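PDB 4WK5: geranyltranstransferase, which probably acts as a magnesium-dependent prenyltransferase of the FPP/GGPP synthase family, building isoprenoid diphosphate chains. Local coordinates for residues R77-D80 against V81-V85; T206-K209 against K210-E213. One frame throughout, in Å; residues are numbered along the deposited sequence. Where two conformers were deposited one is given.

Contact 1: residues R77-D80 against V81-V85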
ATOM      1  N   ARG A  77     -16.212   7.200  13.252  0.51 44.47           N
ATOM      2  CA  ARG A  77     -14.766   7.143  13.074  0.51 43.53           C
ATOM      3  C   ARG A  77     -14.245   5.749  13.412  0.51 38.29           C
ATOM      4  O   ARG A  77     -13.268   5.280  12.829  0.51 34.21           O
ATOM      5  CB  ARG A  77     -14.065   8.195  13.939  0.51 46.67           C
ATOM      6  CG  ARG A  77     -14.255   9.629  13.462  0.51 48.23           C
ATOM      7  CD  ARG A  77     -13.303  10.574  14.181  0.51 46.44           C
ATOM      8  NE  ARG A  77     -12.762  11.594  13.285  0.51 49.59           N
ATOM      9  CZ  ARG A  77     -13.042  12.891  13.368  0.51 50.57           C
ATOM     10  NH1 ARG A  77     -12.499  13.743  12.508  0.51 49.87           N
ATOM     11  NH2 ARG A  77     -13.859  13.338  14.310  0.51 52.87           N
ATOM     12  N   LEU A  78     -14.907   5.093  14.357  1.00 33.83           N
ATOM     13  CA  LEU A  78     -14.532   3.742  14.757  1.00 30.18           C
ATOM     14  C   LEU A  78     -14.778   2.773  13.590  1.00 26.17           C
ATOM     15  O   LEU A  78     -13.947   1.907  13.292  1.00 25.51           O
ATOM     16  CB  LEU A  78     -15.325   3.319  15.995  1.00 31.82           C
ATOM     17  CG  LEU A  78     -14.802   2.290  16.991  1.00 37.41           C
ATOM     18  CD1 LEU A  78     -13.471   2.717  17.593  1.00 32.77           C
ATOM     19  CD2 LEU A  78     -15.848   2.085  18.081  1.00 33.05           C
ATOM     20  N   VAL A  79     -15.925   2.925  12.931  1.00 24.88           N
ATOM     21  CA  VAL A  79     -16.270   2.056  11.801  1.00 28.01           C
ATOM     22  C   VAL A  79     -15.239   2.190  10.682  1.00 27.31           C
ATOM     23  O   VAL A  79     -14.812   1.187  10.106  1.00 24.61           O
ATOM     24  CB  VAL A  79     -17.681   2.370  11.260  1.00 28.38           C
ATOM     25  CG1 VAL A  79     -17.913   1.688   9.911  1.00 33.71           C
ATOM     26  CG2 VAL A  79     -18.740   1.957  12.281  1.00 33.31           C
ATOM     27  N   ASP A  80     -14.823   3.425  10.401  1.00 29.76           N
ATOM     28  CA  ASP A  80     -13.783   3.689   9.403  1.00 35.41           C
ATOM     29  C   ASP A  80     -12.489   2.934   9.679  1.00 26.89           C
ATOM     30  O   ASP A  80     -11.927   2.310   8.767  1.00 27.04           O
ATOM     31  CB  ASP A  80     -13.476   5.187   9.323  1.00 39.07           C
ATOM     32  CG  ASP A  80     -14.590   5.978   8.675  1.00 39.57           C
ATOM     33  OD1 ASP A  80     -15.401   5.378   7.942  1.00 38.88           O
ATOM     34  OD2 ASP A  80     -14.642   7.205   8.903  1.00 46.28           O
ATOM     35  N   VAL A  81     -12.028   2.990  10.930  1.00 25.31           N
ATOM     36  CA  VAL A  81     -10.823   2.295  11.355  1.00 23.33           C
ATOM     37  C   VAL A  81     -11.024   0.790  11.242  1.00 22.43           C
ATOM     38  O   VAL A  81     -10.151   0.085  10.726  1.00 19.16           O
ATOM     39  CB  VAL A  81     -10.426   2.657  12.819  1.00 24.38           C
ATOM     40  CG1 VAL A  81      -9.233   1.840  13.290  1.00 24.95           C
ATOM     41  CG2 VAL A  81     -10.122   4.148  12.920  1.00 30.96           C
ATOM     42  N   ALA A  82     -12.168   0.296  11.728  1.00 19.40           N
ATOM     43  CA  ALA A  82     -12.412  -1.138  11.693  1.00 17.65           C
ATOM     44  C   ALA A  82     -12.393  -1.675  10.265  1.00 19.95           C
ATOM     45  O   ALA A  82     -11.755  -2.683   9.998  1.00 19.30           O
ATOM     46  CB  ALA A  82     -13.742  -1.487  12.379  1.00 18.11           C
ATOM     47  N   VAL A  83     -13.086  -1.003   9.351  1.00 21.15           N
ATOM     48  CA  VAL A  83     -13.114  -1.485   7.969  1.00 21.48           C
ATOM     49  C   VAL A  83     -11.746  -1.356   7.309  1.00 21.45           C
ATOM     50  O   VAL A  83     -11.344  -2.246   6.557  1.00 20.20           O
ATOM     51  CB  VAL A  83     -14.194  -0.757   7.146  1.00 31.53           C
ATOM     52  CG1 VAL A  83     -14.133  -1.181   5.697  1.00 29.56           C
ATOM     53  CG2 VAL A  83     -15.557  -1.079   7.723  1.00 32.12           C
ATOM     54  N   ALA A  84     -11.009  -0.287   7.616  1.00 19.14           N
ATOM     55  CA  ALA A  84      -9.634  -0.151   7.118  1.00 22.70           C
ATOM     56  C   ALA A  84      -8.773  -1.342   7.522  1.00 18.93           C
ATOM     57  O   ALA A  84      -8.046  -1.904   6.698  1.00 18.31           O
ATOM     58  CB  ALA A  84      -9.001   1.141   7.614  1.00 20.82           C
ATOM     59  N   VAL A  85      -8.867  -1.742   8.791  1.00 16.78           N
ATOM     60  CA  VAL A  85      -8.062  -2.850   9.268  1.00 17.62           C
ATOM     61  C   VAL A  85      -8.453  -4.121   8.514  1.00 16.64           C
ATOM     62  O   VAL A  85      -7.599  -4.924   8.125  1.00 17.95           O
ATOM     63  CB  VAL A  85      -8.225  -3.034  10.794  1.00 21.93           C
ATOM     64  CG1 VAL A  85      -7.662  -4.362  11.243  1.00 28.51           C
ATOM     65  CG2 VAL A  85      -7.537  -1.868  11.535  1.00 17.72           C
TER

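Contact 2: residues T206-K209 against K210-E213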
ATOM      1  N   THR A 206      -0.065   3.122  25.290  1.00 53.13           N
ATOM      2  CA  THR A 206       1.157   2.354  25.509  1.00 56.15           C
ATOM      3  C   THR A 206       0.855   0.971  26.081  1.00 60.56           C
ATOM      4  O   THR A 206       1.377  -0.039  25.606  1.00 58.63           O
ATOM      5  CB  THR A 206       2.122   3.086  26.462  1.00 55.02           C
ATOM      6  OG1 THR A 206       2.422   4.388  25.940  1.00 53.54           O
ATOM      7  CG2 THR A 206       3.413   2.295  26.622  1.00 57.65           C
ATOM      8  N   PHE A 207      -0.001   0.938  27.098  1.00 57.39           N
ATOM      9  CA  PHE A 207      -0.375  -0.307  27.761  1.00 54.46           C
ATOM     10  C   PHE A 207      -1.055  -1.285  26.800  1.00 48.63           C
ATOM     11  O   PHE A 207      -0.569  -2.396  26.574  1.00 43.74           O
ATOM     12  CB  PHE A 207      -1.303  -0.013  28.946  1.00 53.11           C
ATOM     13  CG  PHE A 207      -1.585  -1.209  29.813  1.00 56.76           C
ATOM     14  CD1 PHE A 207      -0.885  -1.403  30.988  1.00 60.26           C
ATOM     15  CD2 PHE A 207      -2.542  -2.143  29.450  1.00 59.76           C
ATOM     16  CE1 PHE A 207      -1.138  -2.494  31.785  1.00 59.46           C
ATOM     17  CE2 PHE A 207      -2.785  -3.245  30.241  1.00 62.95           C
ATOM     18  CZ  PHE A 207      -2.088  -3.417  31.411  1.00 61.02           C
ATOM     19  N   VAL A 208      -2.186  -0.860  26.243  1.00 44.98           N
ATOM     20  CA  VAL A 208      -3.035  -1.745  25.455  1.00 38.49           C
ATOM     21  C   VAL A 208      -2.391  -2.220  24.152  1.00 37.20           C
ATOM     22  O   VAL A 208      -2.761  -3.273  23.631  1.00 42.08           O
ATOM     23  CB  VAL A 208      -4.379  -1.071  25.117  1.00 34.80           C
ATOM     24  CG1 VAL A 208      -5.221  -0.918  26.369  1.00 43.64           C
ATOM     25  CG2 VAL A 208      -4.151   0.276  24.446  1.00 36.56           C
ATOM     26  N   LYS A 209      -1.446  -1.447  23.616  1.00 38.24           N
ATOM     27  CA  LYS A 209      -0.740  -1.859  22.402  1.00 40.71           C
ATOM     28  C   LYS A 209       0.073  -3.128  22.673  1.00 38.12           C
ATOM     29  O   LYS A 209       0.135  -4.046  21.838  1.00 32.83           O
ATOM     30  CB  LYS A 209       0.166  -0.735  21.896  1.00 41.46           C
ATOM     31  CG  LYS A 209       0.874  -1.050  20.592  1.00 39.40           C
ATOM     32  CD  LYS A 209       1.766   0.103  20.156  1.00 44.71           C
ATOM     33  CE  LYS A 209       2.528  -0.242  18.886  1.00 43.24           C
ATOM     34  NZ  LYS A 209       3.357   0.899  18.396  1.00 41.81           N
ATOM     35  N   LYS A 210       0.681  -3.170  23.857  1.00 42.08           N
ATOM     36  CA  LYS A 210       1.396  -4.346  24.337  1.00 34.67           C
ATOM     37  C   LYS A 210       0.451  -5.542  24.448  1.00 29.93           C
ATOM     38  O   LYS A 210       0.813  -6.671  24.125  1.00 31.73           O
ATOM     39  CB  LYS A 210       2.043  -4.041  25.688  1.00 47.15           C
ATOM     40  CG  LYS A 210       3.349  -4.773  25.950  1.00 56.10           C
ATOM     41  CD  LYS A 210       3.941  -4.336  27.285  1.00 64.29           C
ATOM     42  CE  LYS A 210       5.299  -4.966  27.534  1.00 73.04           C
ATOM     43  NZ  LYS A 210       5.626  -5.008  28.987  1.00 77.65           N
ATOM     44  N   LEU A 211      -0.773  -5.279  24.897  1.00 28.27           N
ATOM     45  CA  LEU A 211      -1.811  -6.305  24.975  1.00 31.05           C
ATOM     46  C   LEU A 211      -2.139  -6.905  23.617  1.00 32.10           C
ATOM     47  O   LEU A 211      -2.229  -8.124  23.470  1.00 30.49           O
ATOM     48  CB  LEU A 211      -3.087  -5.732  25.586  1.00 36.30           C
ATOM     49  CG  LEU A 211      -3.086  -5.376  27.066  1.00 38.76           C
ATOM     50  CD1 LEU A 211      -4.508  -5.020  27.483  1.00 41.10           C
ATOM     51  CD2 LEU A 211      -2.526  -6.513  27.919  1.00 36.14           C
ATOM     52  N   GLY A 212      -2.326  -6.049  22.617  1.00 26.70           N
ATOM     53  CA  GLY A 212      -2.675  -6.526  21.297  1.00 27.69           C
ATOM     54  C   GLY A 212      -1.581  -7.371  20.685  1.00 26.92           C
ATOM     55  O   GLY A 212      -1.852  -8.361  20.003  1.00 26.70           O
ATOM     56  N   GLU A 213      -0.331  -6.983  20.918  1.00 28.36           N
ATOM     57  CA  GLU A 213       0.774  -7.768  20.392  1.00 27.95           C
ATOM     58  C   GLU A 213       0.793  -9.172  20.984  1.00 29.02           C
ATOM     59  O   GLU A 213       0.929 -10.152  20.246  1.00 29.55           O
ATOM     60  CB  GLU A 213       2.111  -7.083  20.644  1.00 29.64           C
ATOM     61  CG  GLU A 213       3.209  -7.665  19.775  1.00 46.03           C
ATOM     62  CD  GLU A 213       4.591  -7.380  20.303  1.00 65.94           C
ATOM     63  OE1 GLU A 213       5.031  -6.214  20.213  1.00 68.19           O
ATOM     64  OE2 GLU A 213       5.241  -8.328  20.793  1.00 73.24           O
TER

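Contact 1: residues R77-D80 against V81-V85
Four successive i to i+4 hydrogen bonds tie Arg77, Leu78, Val79 and Asp80 to Val81, Ala82, Val83 and Ala84, from 2.9 Å for Ala82 N to Leu78 O up to 3.2 Å for Val81 N to Arg77 O, in a regular stretch of alpha-helix near the start of helix 75-96.

Side chains meet along the helix mainly through methyl groups and carbonyl oxygens. Val81 has CG1 trans to its own N (chi1 175°), which leaves CG2 beside that N and 3.3 Å from Arg77 O. Val83 repeats the pose: its CG2 lies 3.4 Å from Val79 O and reaches Val79 CG1 at 4.2 Å, a loose methyl-to-methyl contact one turn apart. Ala84 CB rests 3.4 Å from Asp80 O, while Ala82 lies against Pro61 and Val64 of helix 59-70.

Neighbouring helices cover these flanks. Val79 and Val83 face helix 23-36, Leu78 joins Ala82 against helix 59-70, and Val81 touches Ala196 of helix 175-201. Asp80 OD1 forms a salt bridge with Arg31. In the conformer given, Arg77 NE hydrogen-bonds to Val140 O, a bond the second conformer may lack.

Chemically, the backbone supplies the polar cohesion of this stretch while its leucine, valine and alanine side chains offer apolar surface to three helices. The buried carboxylate of Asp80 also lies close to Glu76, so Arg31 is likely to offset the negative charge gathered there.

Contact 2: residues T206-K209 against K210-E213
Gly212 N to Val208 O, at 3.0 Å, and Glu213 N to Lys209 O are the sound hydrogen bonds between 206-209 and 210-213, both of i to i+4 type. Phe207 O, one step earlier, is shared by two weak bonds: Lys210 N approaches it at 3.1 Å but with an N-H...O angle of only 121°, and Leu211 N at 3.3 Å. The first turn of helix 206-229 is thus less regularly bonded than what follows.

Farther out, the Lys209 chain runs fully extended to a salt bridge with Glu148; the side chain also touches Ala191 and Ser195 of helix 175-201. Lys210 CB sits 3.2 Å from Phe207 O, and the rest of that chain leads away.

Phe207 and Leu211 carry the apolar packing. With CG anti to the backbone N (chi1 -172°), the phenyl group leans forward, toward the next turn and Leu211. Leu211 CD1 meets the ring at its edge, near the ring plane, 3.7 Å from Phe207 CE2; CD2, 4.0 Å from the same carbon, lies well off that plane. Leu211 CD1 also comes within 4.3 Å of Val208 CG1, bridging two residues of the preceding turn. Replacing Leu211 by an alanine removes CG and both methyls, and would probably take away the packing partner of Phe207 CE2 one turn on and open a gap beside Val208 CG1. Ala271 of helix 248-274 touches both Phe207 and Leu211.

The spacing is ordinary alpha-helical; buried Val208, Leu211 and Gly212 against exposed Thr206, Phe207 and Lys210 mark an amphipathic helix beginning, here within the all-helical fold of the isoprenoid synthases.

Overall arrangement
Contacts 1 and 2 belong to two helices, 75-96 and 206-229, of one polyprenyl synthetase fold. Contact 1 comes first along the chain; their centres are 19 Å apart and their nearest atoms about 11 Å, so they do not touch. Helix 175-201 links them: Val81 and Val85 pack on it from contact 1, Val208, Lys209 and Glu213 from contact 2. Contact 1 is the more buried, whereas contact 2 is partly exposed. Helix 75-96 probably leads into the first aspartate-rich motif and helix 206-229 probably carries the second, the family's magnesium and diphosphate sites; both contacts lie in the N-terminal parts, away from these motifs along the helices.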